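Local coordinates for protein N-acetylmuramoyl-L-alanine amidase XlyA (Bacillus subtilis, PDB 3RDR) that hydrolyses the bond between N-acetylmuramoyl groups and L-amino acids in cell-wall glycopeptides, acting through this zinc-containing catalytic domain of an autolysin, at residues I95-N100 / R143-T148; F61-T66 / Q113-T118; Q9-I12 / N18-G21; P26-V31 / N85-R90; A44-Y49 / T57-T62. All blocks are in the same frame, centred on the assembly; numbering follows the deposited sequence.

Contact 3 comes first along the chain. It closes a short loop between 9-12 and 18-21, before strand 28-33. Contact 4 opens on that strand and closes much later at helix 87-90. The whole of contact 5, helix 43-50 against 57-62, falls within this long span. Strand 61-63 ends contact 5 and begins contact 2, so the two share Phe61 and Thr62. Contact 2 reaches on to helix 105-122 and therefore crosses contact 4. Contact 1 begins on strand 92-97, crosses contact 2 and ends in the loop before helix 149-154. Contacts 1, 2, 4 and 5 tie helices and loops to one mixed sheet.

Contact 1 of 5, residues I95-N100 / R143-T148; sequences IEICEN and RKLLDT
The edge of the Arg143 guanidinium meets the carboxylate of Glu99. OE1 of Glu99 lies in the guanidinium plane, while OE2 is tilted 30° out of it. The two flat groups are turned 50° against each other. This is a side-on salt bridge made through NE and NH2. The short bond runs from Arg143 NH2 to Glu99 OE1 at 2.8 Å and is fairly straight. Arg143 NE is shared between both oxygens, 3.3 Å from Glu99 OE1 and 3.2 Å from Glu99 OE2, and both bonds are bent. It meets each oxygen on its syn lone pair. Glu99 is extended beyond CG (chi2 -180°), which carries the carboxylate across to the loop. A water links Glu99 OE1 to Lys144 NZ, and Lys144 CD lies 3.4 Å from Glu99 OE1. Beside this polar cluster, Ile97 CD1 touches Leu145 CD2 at 3.9 Å, the two side chains crossing at about a right angle. Glu99 OE2 also accepts from Ala35 N, so both oxygens of this buried carboxylate are held. The contact ties the end of strand 92-97 to the loop before helix 149-154. Phe105 of helix 105-122 packs against both Ile97 and Leu145, and strand 28-33 runs alongside.

Contact 2 of 5, residues F61-T66 / Q113-T118; sequences FTVDDT and QWLIKT
Apolar packing joins the two segments, with Leu115 touching Phe61 and Val63. Leu115 CD2 is the methyl in the middle. It lies 3.8 Å from Phe61 CB and 3.8 Å from Val63 CG2. The side chains of Val63 and Leu115 run past each other in opposite directions, whereas Leu115 comes at Phe61 at a slant. With chi1 at 172°, Leu115 turns CG opposite its backbone N, and both methyls extend from the helix to the strand.

The second kind of interaction is CH-pi. Leu115 CD2 stands over one face of the Phe61 ring, 4.2 Å from the centroid. The line from centroid to methyl is 28° off the ring normal. CD1 of the same leucine lies above the centre of that face, so both methyls cover it.

No hydrogen bond joins the two segments. Asp64 OD1 accepts from Thr66 N at 2.6 Å and forms an Asx turn just beyond the strand. Asn111 ND2 of helix 105-122 donates to Asp64 O. On the helix, Thr118 OG1 donates to Trp114 O at 2.9 Å. That carbonyl also accepts from Thr118 N, which reaches it from the opposite face of its plane.

Ile68 of the neighbouring strand 68-70 adds to the apolar layer, touching Phe61, Val63 and Trp114. Helix 105-122 thus packs across a mixed sheet through a buried hydrophobic layer, an alpha/beta arrangement that belongs to the T7 lysozyme fold of this amidase domain.

Contact 3 of 5, residues Q9-I12 / N18-G21; sequences QDFI and NRPG
Arg19 sends CG away from its own backbone N (chi1 -179°), and its chain stays extended to NE. This straight reach brings the guanidinium to the carbonyl of Ile12. Ile12 itself has CG2 anti to the backbone N and CG1 anti to the carbonyl carbon (chi1 -70°). CG2 lies by Arg19 CB and the Asn18 side-chain amide, and CD1 lies by that amide.

The central interaction is a hydrogen bond from Arg19 NH1 to Ile12 O at 2.7 Å. The donor lies nearly in line with the C=O bond, at a C=O...N angle of 173°. Ile12 O sits at the edge of the guanidinium, close to its plane. Arg19 CD is also near, 3.2 Å from Ile12 O.

Around this bond the packing is apolar or mixed. Ile12 CG2 meets Arg19 CB at 3.9 Å, and the two side chains run past each other in opposite directions. Ile12 meets Asn18 at a slant. Phe11 CB comes within 4.0 Å of Arg19 NH1.

Arg19 has a second partner, this one charged: its NE forms a salt bridge with Glu76. Asn18 O receives a hydrogen bond from Ser58, and Ile12 also packs on Leu50 of helix 43-50. One guanidinium thus serves a backbone carbonyl and a carboxylate together. The nearby carboxylate probably stabilises its positive charge, and the two bonds should limit rotation of the group while closing the loop.

Contact 4 of 5, residues P26-V31 / N85-R90; sequences PLYITV and NGSGNR
This is a light van der Waals contact between Tyr28 and Thr30 of strand 28-33 and the short helix 87-90. Ser87 CB comes up obliquely to the CE2/CD2 side of the Tyr28 ring. Tyr28 CE2 lies 3.8 Å from Ser87 CB, and its CD2 is 4.1 Å from the same carbon. The serine hydroxyl is a little farther, with Ser87 OG 4.2 Å from Tyr28 CE2. Tyr28 has CG anti to its carbonyl carbon (chi1 -56°), and this places the ring beside the first turn of the helix. Farther up the strand the approach is wider. Thr30 OG1 is 4.5 Å from Gly88 O, and the Gly88 backbone lies beside the threonine. Ser92 connects these two groups, because its OG is hydrogen-bonded to both Thr30 OG1 and Gly88 O. Thr30 OG1 is also bonded to Trp136 NE1, and Trp136 meets the Tyr28 ring edge-to-face. Within the helix, Arg90 N donates to Gly86 O at 2.9 Å. Asp83 receives the backbone N-H groups of Gly88 and Asn89. The helix leads directly into strand 92-97, the parallel neighbour of strand 28-33. The contact belongs to the sheet region of the amidase fold that carries the zinc site, where His32 on strand 28-33 is a ligand together with His133 and Cys141.

Contact 5 of 5, residues A44-Y49 / T57-T62; sequences AAHARY and TSWHFT
His46 packs against Thr62 and Trp59, and this inner side is the close part of the contact. His46 CB lies 3.9 Å from Thr62 OG1 and 4.0 Å from Thr62 CG2. That methyl also approaches His46 CG, so the threonine covers the root of the imidazole. Farther out on the ring, His46 CD2 meets Trp59 CZ2 at 3.9 Å. His46 CD2 sits at the indole edge, near its plane, and the two side chains cross at about a right angle.

The indole is fixed from its own segment. Trp59 NE1 donates to Thr62 OG1 at 2.7 Å with an N-H...O angle of 165°, and the oxygen lies 9° out of the ring plane. Trp59 has CG between the backbone N and the carbonyl carbon (chi1 53°), which folds the indole back toward Thr62. Thr62 OG1 is also hydrogen-bonded to His71 NE2, and the His71 ring meets Trp59 steeply. His46 ND1 is hydrogen-bonded to Asp42 O, just before helix 43-50.

Here helix 43-50 packs beside strand 61-63 of the mixed sheet, in the T7 lysozyme fold of the amidase domain. The Trp59 side chain is about 8 Å from the bound zinc.

The other end is looser and lies toward solvent. Tyr49 is exposed, and its nearest approach is Tyr49 CE2 to Trp59 CH2 at 5.1 Å. Thr57, also exposed, keeps its CB 6.0 Å from Tyr49 OH.

Contact 1 of 5, residues I95-N100 / R143-T148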
# COMPACT_ATOMS: atom_id res chain seq x y z
N ILE A 95 0.79 0.68 1.13
CA ILE A 95 -0.54 0.63 0.53
C ILE A 95 -0.51 1.06 -0.94
O ILE A 95 0.04 2.10 -1.29
CB ILE A 95 -1.56 1.57 1.25
CG1 ILE A 95 -1.75 1.13 2.71
CG2 ILE A 95 -2.92 1.51 0.56
CD1 ILE A 95 -0.62 1.52 3.62
N GLU A 96 -1.11 0.24 -1.80
CA GLU A 96 -1.18 0.56 -3.22
C GLU A 96 -2.62 0.89 -3.58
O GLU A 96 -3.55 0.22 -3.13
CB GLU A 96 -0.70 -0.63 -4.07
CG GLU A 96 0.81 -0.72 -4.26
CD GLU A 96 1.33 0.21 -5.36
OE1 GLU A 96 0.57 1.08 -5.82
OE2 GLU A 96 2.51 0.06 -5.75
N ILE A 97 -2.80 1.94 -4.38
CA ILE A 97 -4.13 2.34 -4.82
C ILE A 97 -4.19 2.10 -6.33
O ILE A 97 -3.35 2.60 -7.08
CB ILE A 97 -4.40 3.84 -4.53
CG1 ILE A 97 -4.32 4.09 -3.02
CG2 ILE A 97 -5.80 4.23 -5.02
CD1 ILE A 97 -4.56 5.53 -2.62
N CYS A 98 -5.17 1.31 -6.76
CA CYS A 98 -5.32 0.96 -8.17
C CYS A 98 -5.82 2.09 -9.08
O CYS A 98 -6.46 3.04 -8.62
CB CYS A 98 -6.26 -0.24 -8.30
SG CYS A 98 -5.66 -1.77 -7.51
N GLU A 99 -5.50 1.96 -10.36
CA GLU A 99 -5.88 2.93 -11.38
C GLU A 99 -6.57 2.22 -12.55
O GLU A 99 -6.68 2.79 -13.64
CB GLU A 99 -4.64 3.66 -11.92
CG GLU A 99 -3.86 4.47 -10.89
CD GLU A 99 -2.65 5.16 -11.50
OE1 GLU A 99 -2.80 5.76 -12.58
OE2 GLU A 99 -1.55 5.11 -10.91
N ASN A 100 -7.03 0.99 -12.34
CA ASN A 100 -7.67 0.24 -13.42
C ASN A 100 -8.83 0.98 -14.09
O ASN A 100 -9.66 1.60 -13.43
CB ASN A 100 -8.12 -1.14 -12.92
CG ASN A 100 -9.00 -1.08 -11.68
OD1 ASN A 100 -8.61 -0.50 -10.66
ND2 ASN A 100 -10.18 -1.68 -11.76
N ARG A 143 1.97 8.92 -8.01
CA ARG A 143 1.85 9.84 -9.13
C ARG A 143 0.55 10.64 -9.26
O ARG A 143 0.59 11.78 -9.72
CB ARG A 143 2.14 9.11 -10.44
CG ARG A 143 1.10 8.09 -10.87
CD ARG A 143 1.43 7.52 -12.24
NE ARG A 143 0.30 6.85 -12.86
CZ ARG A 143 0.30 6.36 -14.10
NH1 ARG A 143 1.39 6.46 -14.86
NH2 ARG A 143 -0.79 5.78 -14.59
N LYS A 144 -0.58 10.08 -8.85
CA LYS A 144 -1.85 10.78 -8.97
C LYS A 144 -2.28 11.55 -7.72
O LYS A 144 -3.32 12.22 -7.72
CB LYS A 144 -2.98 9.81 -9.34
CG LYS A 144 -2.78 9.10 -10.66
CD LYS A 144 -4.09 8.53 -11.17
CE LYS A 144 -5.08 9.64 -11.49
NZ LYS A 144 -6.32 9.12 -12.12
N LEU A 145 -1.49 11.45 -6.66
CA LEU A 145 -1.82 12.12 -5.41
C LEU A 145 -0.76 13.13 -4.95
O LEU A 145 -1.02 13.93 -4.05
CB LEU A 145 -2.03 11.08 -4.30
CG LEU A 145 -3.42 10.47 -4.08
CD1 LEU A 145 -4.19 10.36 -5.38
CD2 LEU A 145 -3.27 9.11 -3.42
N LEU A 146 0.41 13.11 -5.56
CA LEU A 146 1.49 14.01 -5.17
C LEU A 146 1.16 15.50 -5.26
O LEU A 146 1.32 16.22 -4.27
CB LEU A 146 2.76 13.70 -5.98
CG LEU A 146 3.52 12.45 -5.50
CD1 LEU A 146 4.63 12.09 -6.47
CD2 LEU A 146 4.09 12.72 -4.11
N ASP A 147 0.68 15.96 -6.41
CA ASP A 147 0.34 17.38 -6.57
C ASP A 147 -0.76 17.84 -5.62
O ASP A 147 -0.94 19.04 -5.40
CB ASP A 147 -0.10 17.68 -8.00
CG ASP A 147 1.06 17.70 -8.98
OD1 ASP A 147 2.11 18.29 -8.64
OD2 ASP A 147 0.91 17.14 -10.08
N THR A 148 -1.51 16.90 -5.05
CA THR A 148 -2.58 17.24 -4.12
C THR A 148 -2.45 16.43 -2.83
O THR A 148 -3.43 16.20 -2.13
CB THR A 148 -3.97 16.97 -4.75
OG1 THR A 148 -4.05 15.60 -5.16
CG2 THR A 148 -4.19 17.87 -5.96
O HOH W 1 -5.24 6.83 -13.60

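Contact 2 of 5, residues F61-T66 / Q113-T118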
# COMPACT_ATOMS: atom_id res chain seq x y z
N PHE A 61 -1.22 -3.75 1.54
CA PHE A 61 -2.59 -3.62 1.06
C PHE A 61 -2.72 -3.03 -0.35
O PHE A 61 -2.03 -2.07 -0.70
CB PHE A 61 -3.39 -2.69 1.99
CG PHE A 61 -3.60 -3.22 3.38
CD1 PHE A 61 -4.56 -4.20 3.63
CD2 PHE A 61 -2.91 -2.68 4.45
CE1 PHE A 61 -4.83 -4.61 4.93
CE2 PHE A 61 -3.17 -3.09 5.76
CZ PHE A 61 -4.13 -4.06 5.99
N THR A 62 -3.62 -3.60 -1.14
CA THR A 62 -3.91 -3.07 -2.46
C THR A 62 -5.39 -2.67 -2.37
O THR A 62 -6.23 -3.47 -1.95
CB THR A 62 -3.72 -4.09 -3.59
OG1 THR A 62 -2.34 -4.50 -3.63
CG2 THR A 62 -4.08 -3.45 -4.94
N VAL A 63 -5.68 -1.44 -2.75
CA VAL A 63 -7.04 -0.90 -2.67
C VAL A 63 -7.62 -0.51 -4.03
O VAL A 63 -6.98 0.22 -4.78
CB VAL A 63 -7.06 0.37 -1.77
CG1 VAL A 63 -8.50 0.87 -1.58
CG2 VAL A 63 -6.40 0.09 -0.43
N ASP A 64 -8.82 -1.00 -4.35
CA ASP A 64 -9.48 -0.58 -5.59
C ASP A 64 -10.82 0.02 -5.18
O ASP A 64 -11.07 0.20 -3.98
CB ASP A 64 -9.64 -1.72 -6.62
CG ASP A 64 -10.51 -2.86 -6.13
OD1 ASP A 64 -11.52 -2.60 -5.47
OD2 ASP A 64 -10.18 -4.02 -6.45
N ASP A 65 -11.68 0.34 -6.14
CA ASP A 65 -12.97 0.96 -5.82
C ASP A 65 -13.99 0.04 -5.19
O ASP A 65 -15.04 0.50 -4.71
CB ASP A 65 -13.56 1.61 -7.08
CG ASP A 65 -14.01 0.60 -8.13
OD1 ASP A 65 -13.65 -0.59 -8.03
OD2 ASP A 65 -14.71 1.02 -9.07
N THR A 66 -13.70 -1.25 -5.15
CA THR A 66 -14.63 -2.21 -4.59
C THR A 66 -14.17 -2.86 -3.29
O THR A 66 -14.93 -2.93 -2.32
CB THR A 66 -14.92 -3.33 -5.61
OG1 THR A 66 -15.37 -2.75 -6.84
CG2 THR A 66 -15.99 -4.28 -5.08
N GLN A 113 -8.45 6.03 2.18
CA GLN A 113 -8.45 6.98 3.30
C GLN A 113 -9.11 6.32 4.50
O GLN A 113 -8.69 6.52 5.64
CB GLN A 113 -9.18 8.26 2.90
CG GLN A 113 -8.44 9.06 1.84
CD GLN A 113 -9.23 10.24 1.30
OE1 GLN A 113 -10.37 10.09 0.88
NE2 GLN A 113 -8.61 11.41 1.29
N TRP A 114 -10.14 5.51 4.25
CA TRP A 114 -10.81 4.81 5.34
C TRP A 114 -9.83 3.82 5.97
O TRP A 114 -9.70 3.74 7.19
CB TRP A 114 -12.03 4.04 4.82
CG TRP A 114 -12.52 3.03 5.82
CD1 TRP A 114 -13.24 3.29 6.95
CD2 TRP A 114 -12.23 1.63 5.84
NE1 TRP A 114 -13.42 2.12 7.67
CE2 TRP A 114 -12.81 1.09 7.01
CE3 TRP A 114 -11.53 0.77 4.97
CZ2 TRP A 114 -12.71 -0.26 7.34
CZ3 TRP A 114 -11.43 -0.58 5.30
CH2 TRP A 114 -12.02 -1.08 6.48
N LEU A 115 -9.14 3.06 5.13
CA LEU A 115 -8.15 2.09 5.59
C LEU A 115 -7.07 2.77 6.41
O LEU A 115 -6.71 2.30 7.50
CB LEU A 115 -7.52 1.37 4.39
CG LEU A 115 -6.33 0.44 4.67
CD1 LEU A 115 -6.77 -0.70 5.59
CD2 LEU A 115 -5.78 -0.12 3.36
N ILE A 116 -6.54 3.87 5.90
CA ILE A 116 -5.48 4.60 6.59
C ILE A 116 -5.94 5.11 7.95
O ILE A 116 -5.18 5.04 8.92
CB ILE A 116 -4.97 5.76 5.72
CG1 ILE A 116 -4.26 5.19 4.48
CG2 ILE A 116 -4.01 6.64 6.52
CD1 ILE A 116 -3.87 6.23 3.46
N LYS A 117 -7.16 5.62 8.03
CA LYS A 117 -7.69 6.12 9.30
C LYS A 117 -7.74 4.97 10.31
O LYS A 117 -7.37 5.14 11.47
CB LYS A 117 -9.10 6.68 9.12
CG LYS A 117 -9.79 7.00 10.45
CD LYS A 117 -11.28 6.69 10.40
CE LYS A 117 -12.08 7.81 9.75
NZ LYS A 117 -12.18 9.00 10.65
N THR A 118 -8.21 3.82 9.86
CA THR A 118 -8.32 2.64 10.70
C THR A 118 -6.95 2.17 11.18
O THR A 118 -6.78 1.80 12.34
CB THR A 118 -9.00 1.49 9.93
OG1 THR A 118 -10.26 1.94 9.42
CG2 THR A 118 -9.22 0.29 10.85

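Contact 3 of 5, residues Q9-I12 / N18-G21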
# COMPACT_ATOMS: atom_id res chain seq x y z
N GLN A 9 -7.93 -11.28 2.98
CA GLN A 9 -6.56 -11.69 3.23
C GLN A 9 -6.17 -12.84 2.30
O GLN A 9 -6.87 -13.86 2.23
CB GLN A 9 -6.38 -12.12 4.69
CG GLN A 9 -6.69 -11.01 5.68
CD GLN A 9 -6.39 -11.40 7.11
OE1 GLN A 9 -6.74 -12.49 7.56
NE2 GLN A 9 -5.75 -10.50 7.85
N ASP A 10 -5.07 -12.66 1.59
CA ASP A 10 -4.57 -13.66 0.65
C ASP A 10 -3.07 -13.47 0.60
O ASP A 10 -2.50 -12.98 -0.38
CB ASP A 10 -5.22 -13.45 -0.72
CG ASP A 10 -4.84 -14.51 -1.72
OD1 ASP A 10 -4.60 -15.66 -1.31
OD2 ASP A 10 -4.79 -14.19 -2.93
N PHE A 11 -2.42 -13.86 1.70
CA PHE A 11 -0.99 -13.71 1.87
C PHE A 11 -0.07 -14.38 0.87
O PHE A 11 -0.39 -15.42 0.29
CB PHE A 11 -0.58 -14.17 3.28
CG PHE A 11 -1.14 -13.32 4.39
CD1 PHE A 11 -0.89 -13.66 5.72
CD2 PHE A 11 -1.92 -12.20 4.11
CE1 PHE A 11 -1.42 -12.89 6.76
CE2 PHE A 11 -2.44 -11.42 5.14
CZ PHE A 11 -2.19 -11.77 6.47
N ILE A 12 1.08 -13.75 0.67
CA ILE A 12 2.12 -14.25 -0.20
C ILE A 12 2.67 -15.42 0.63
O ILE A 12 2.78 -15.31 1.85
CB ILE A 12 3.23 -13.18 -0.37
CG1 ILE A 12 2.69 -12.02 -1.22
CG2 ILE A 12 4.46 -13.80 -0.99
CD1 ILE A 12 3.57 -10.77 -1.17
N ASN A 18 9.57 -12.33 -2.27
CA ASN A 18 9.01 -11.04 -1.90
C ASN A 18 8.29 -11.03 -0.56
O ASN A 18 7.43 -10.18 -0.30
CB ASN A 18 8.11 -10.47 -3.01
CG ASN A 18 6.85 -11.27 -3.22
OD1 ASN A 18 5.88 -10.78 -3.80
ND2 ASN A 18 6.85 -12.51 -2.76
N ARG A 19 8.62 -12.00 0.30
CA ARG A 19 8.06 -12.03 1.65
C ARG A 19 9.27 -12.23 2.56
O ARG A 19 9.44 -13.29 3.17
CB ARG A 19 7.05 -13.17 1.84
CG ARG A 19 6.46 -13.16 3.26
CD ARG A 19 5.20 -14.01 3.45
NE ARG A 19 4.79 -13.98 4.85
CZ ARG A 19 3.74 -14.63 5.36
NH1 ARG A 19 2.97 -15.38 4.59
NH2 ARG A 19 3.48 -14.54 6.66
N PRO A 20 10.13 -11.21 2.65
CA PRO A 20 11.34 -11.25 3.48
C PRO A 20 11.06 -11.69 4.91
O PRO A 20 11.89 -12.35 5.54
CB PRO A 20 11.88 -9.82 3.39
CG PRO A 20 10.64 -9.01 3.14
CD PRO A 20 9.91 -9.85 2.13
N GLY A 21 9.89 -11.32 5.43
CA GLY A 21 9.51 -11.72 6.77
C GLY A 21 10.23 -11.13 7.97
O GLY A 21 10.31 -11.78 9.01

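Contact 4 of 5, residues P26-V31 / N85-R90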
# COMPACT_ATOMS: atom_id res chain seq x y z
N PRO A 26 5.25 -1.19 12.76
CA PRO A 26 5.02 -0.02 11.91
C PRO A 26 4.82 1.33 12.60
O PRO A 26 3.94 1.50 13.45
CB PRO A 26 3.81 -0.43 11.07
CG PRO A 26 3.05 -1.31 12.01
CD PRO A 26 4.14 -2.16 12.63
N LEU A 27 5.65 2.29 12.22
CA LEU A 27 5.59 3.65 12.75
C LEU A 27 5.10 4.59 11.64
O LEU A 27 4.79 5.76 11.91
CB LEU A 27 6.98 4.09 13.21
CG LEU A 27 7.68 3.21 14.25
CD1 LEU A 27 9.09 3.74 14.51
CD2 LEU A 27 6.87 3.18 15.54
N TYR A 28 5.04 4.08 10.42
CA TYR A 28 4.61 4.87 9.26
C TYR A 28 3.66 4.10 8.36
O TYR A 28 3.50 2.88 8.48
CB TYR A 28 5.81 5.28 8.41
CG TYR A 28 6.89 6.05 9.14
CD1 TYR A 28 6.87 7.45 9.19
CD2 TYR A 28 7.95 5.39 9.76
CE1 TYR A 28 7.88 8.16 9.84
CE2 TYR A 28 8.96 6.09 10.41
CZ TYR A 28 8.92 7.47 10.45
OH TYR A 28 9.93 8.16 11.07
N ILE A 29 3.03 4.84 7.45
CA ILE A 29 2.12 4.29 6.45
C ILE A 29 2.55 4.95 5.14
O ILE A 29 2.51 6.18 5.01
CB ILE A 29 0.66 4.63 6.78
CG1 ILE A 29 0.25 3.90 8.06
CG2 ILE A 29 -0.25 4.23 5.62
CD1 ILE A 29 -1.14 4.26 8.57
N THR A 30 3.00 4.13 4.20
CA THR A 30 3.48 4.61 2.91
C THR A 30 2.46 4.37 1.79
O THR A 30 2.02 3.25 1.55
CB THR A 30 4.81 3.93 2.55
OG1 THR A 30 5.76 4.17 3.61
CG2 THR A 30 5.38 4.47 1.24
N VAL A 31 2.09 5.44 1.08
CA VAL A 31 1.10 5.37 0.01
C VAL A 31 1.70 5.32 -1.40
O VAL A 31 2.61 6.08 -1.71
CB VAL A 31 0.13 6.57 0.09
CG1 VAL A 31 -0.94 6.46 -1.00
CG2 VAL A 31 -0.50 6.62 1.47
N ASN A 85 17.16 -0.87 4.11
CA ASN A 85 16.69 -1.27 5.43
C ASN A 85 16.22 -0.07 6.24
O ASN A 85 16.17 -0.13 7.47
CB ASN A 85 17.80 -2.01 6.18
CG ASN A 85 17.92 -3.46 5.74
OD1 ASN A 85 19.01 -4.04 5.77
ND2 ASN A 85 16.80 -4.05 5.33
N GLY A 86 15.89 1.02 5.55
CA GLY A 86 15.41 2.21 6.21
C GLY A 86 13.99 2.00 6.71
O GLY A 86 13.41 0.94 6.51
N SER A 87 13.41 3.03 7.34
CA SER A 87 12.07 2.94 7.89
C SER A 87 10.95 2.71 6.88
O SER A 87 9.88 2.21 7.24
CB SER A 87 11.77 4.19 8.71
OG SER A 87 12.67 4.30 9.80
N GLY A 88 11.17 3.09 5.63
CA GLY A 88 10.15 2.89 4.62
C GLY A 88 9.86 1.41 4.48
O GLY A 88 8.72 0.96 4.63
N ASN A 89 10.90 0.64 4.20
CA ASN A 89 10.75 -0.80 4.05
C ASN A 89 10.60 -1.54 5.38
O ASN A 89 9.75 -2.42 5.51
CB ASN A 89 11.93 -1.39 3.29
CG ASN A 89 11.81 -1.19 1.79
OD1 ASN A 89 10.71 -1.10 1.25
ND2 ASN A 89 12.95 -1.15 1.11
N ARG A 90 11.41 -1.17 6.37
CA ARG A 90 11.40 -1.86 7.66
C ARG A 90 10.49 -1.33 8.77
O ARG A 90 10.39 -1.96 9.82
CB ARG A 90 12.84 -1.95 8.19
CG ARG A 90 13.80 -2.68 7.24
CD ARG A 90 13.47 -4.17 7.11
NE ARG A 90 13.65 -4.89 8.37
CZ ARG A 90 14.82 -5.32 8.83
NH1 ARG A 90 15.94 -5.11 8.15
NH2 ARG A 90 14.89 -5.94 10.00

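Contact 5 of 5, residues A44-Y49 / T57-T62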
# COMPACT_ATOMS: atom_id res chain seq x y z
N ALA A 44 -7.67 -7.78 -6.55
CA ALA A 44 -7.58 -9.23 -6.66
C ALA A 44 -6.49 -9.62 -7.65
O ALA A 44 -5.74 -10.57 -7.42
CB ALA A 44 -8.93 -9.81 -7.10
N ALA A 45 -6.39 -8.88 -8.75
CA ALA A 45 -5.37 -9.18 -9.76
C ALA A 45 -3.97 -8.99 -9.17
O ALA A 45 -3.07 -9.80 -9.42
CB ALA A 45 -5.55 -8.29 -10.99
N HIS A 46 -3.77 -7.93 -8.39
CA HIS A 46 -2.47 -7.71 -7.78
C HIS A 46 -2.17 -8.81 -6.76
O HIS A 46 -1.03 -9.22 -6.61
CB HIS A 46 -2.39 -6.33 -7.12
CG HIS A 46 -2.17 -5.21 -8.08
ND1 HIS A 46 -3.17 -4.71 -8.90
CD2 HIS A 46 -1.05 -4.52 -8.40
CE1 HIS A 46 -2.67 -3.76 -9.67
NE2 HIS A 46 -1.39 -3.63 -9.39
N ALA A 47 -3.20 -9.27 -6.05
CA ALA A 47 -3.02 -10.33 -5.06
C ALA A 47 -2.45 -11.58 -5.73
O ALA A 47 -1.57 -12.25 -5.19
CB ALA A 47 -4.34 -10.66 -4.39
N ARG A 48 -2.97 -11.88 -6.92
CA ARG A 48 -2.53 -13.04 -7.68
C ARG A 48 -1.10 -12.82 -8.19
O ARG A 48 -0.25 -13.70 -8.10
CB ARG A 48 -3.47 -13.29 -8.86
CG ARG A 48 -3.16 -14.56 -9.66
CD ARG A 48 -4.23 -14.89 -10.70
NE ARG A 48 -4.26 -13.97 -11.83
CZ ARG A 48 -4.97 -12.84 -11.88
NH1 ARG A 48 -5.73 -12.48 -10.86
NH2 ARG A 48 -4.92 -12.07 -12.96
N TYR A 49 -0.84 -11.63 -8.72
CA TYR A 49 0.48 -11.32 -9.22
C TYR A 49 1.57 -11.46 -8.15
O TYR A 49 2.62 -12.06 -8.39
CB TYR A 49 0.53 -9.89 -9.78
CG TYR A 49 1.94 -9.39 -9.97
CD1 TYR A 49 2.72 -9.83 -11.04
CD2 TYR A 49 2.53 -8.52 -9.05
CE1 TYR A 49 4.05 -9.42 -11.19
CE2 TYR A 49 3.85 -8.10 -9.19
CZ TYR A 49 4.60 -8.55 -10.26
OH TYR A 49 5.92 -8.15 -10.40
N THR A 57 9.03 -7.43 -5.44
CA THR A 57 8.44 -6.31 -4.71
C THR A 57 7.20 -6.77 -3.94
O THR A 57 6.55 -7.74 -4.33
CB THR A 57 8.03 -5.16 -5.69
OG1 THR A 57 9.21 -4.55 -6.22
CG2 THR A 57 7.22 -4.09 -4.97
N SER A 58 6.89 -6.10 -2.84
CA SER A 58 5.72 -6.47 -2.05
C SER A 58 5.30 -5.35 -1.10
O SER A 58 6.13 -4.56 -0.64
CB SER A 58 6.00 -7.74 -1.24
OG SER A 58 6.99 -7.50 -0.25
N TRP A 59 4.01 -5.30 -0.83
CA TRP A 59 3.44 -4.31 0.08
C TRP A 59 2.29 -4.99 0.81
O TRP A 59 1.93 -6.13 0.49
CB TRP A 59 2.97 -3.08 -0.70
CG TRP A 59 2.06 -3.40 -1.82
CD1 TRP A 59 0.70 -3.43 -1.79
CD2 TRP A 59 2.45 -3.76 -3.15
NE1 TRP A 59 0.21 -3.80 -3.02
CE2 TRP A 59 1.26 -4.01 -3.88
CE3 TRP A 59 3.68 -3.91 -3.81
CZ2 TRP A 59 1.26 -4.39 -5.22
CZ3 TRP A 59 3.68 -4.29 -5.15
CH2 TRP A 59 2.48 -4.52 -5.84
N HIS A 60 1.71 -4.30 1.79
CA HIS A 60 0.66 -4.89 2.61
C HIS A 60 -0.78 -4.88 2.09
O HIS A 60 -1.48 -5.89 2.20
CB HIS A 60 0.72 -4.25 4.00
CG HIS A 60 2.09 -4.24 4.58
ND1 HIS A 60 2.56 -5.24 5.41
CD2 HIS A 60 3.14 -3.39 4.39
CE1 HIS A 60 3.83 -5.01 5.70
NE2 HIS A 60 4.20 -3.90 5.09
N PHE A 61 -1.22 -3.75 1.54
CA PHE A 61 -2.59 -3.62 1.06
C PHE A 61 -2.72 -3.03 -0.35
O PHE A 61 -2.03 -2.07 -0.70
CB PHE A 61 -3.39 -2.69 1.99
CG PHE A 61 -3.60 -3.22 3.38
CD1 PHE A 61 -4.56 -4.20 3.63
CD2 PHE A 61 -2.91 -2.68 4.45
CE1 PHE A 61 -4.83 -4.61 4.93
CE2 PHE A 61 -3.17 -3.09 5.76
CZ PHE A 61 -4.13 -4.06 5.99
N THR A 62 -3.62 -3.60 -1.14
CA THR A 62 -3.91 -3.07 -2.46
C THR A 62 -5.39 -2.67 -2.37
O THR A 62 -6.23 -3.47 -1.95
CB THR A 62 -3.72 -4.09 -3.59
OG1 THR A 62 -2.34 -4.50 -3.63
CG2 THR A 62 -4.08 -3.45 -4.94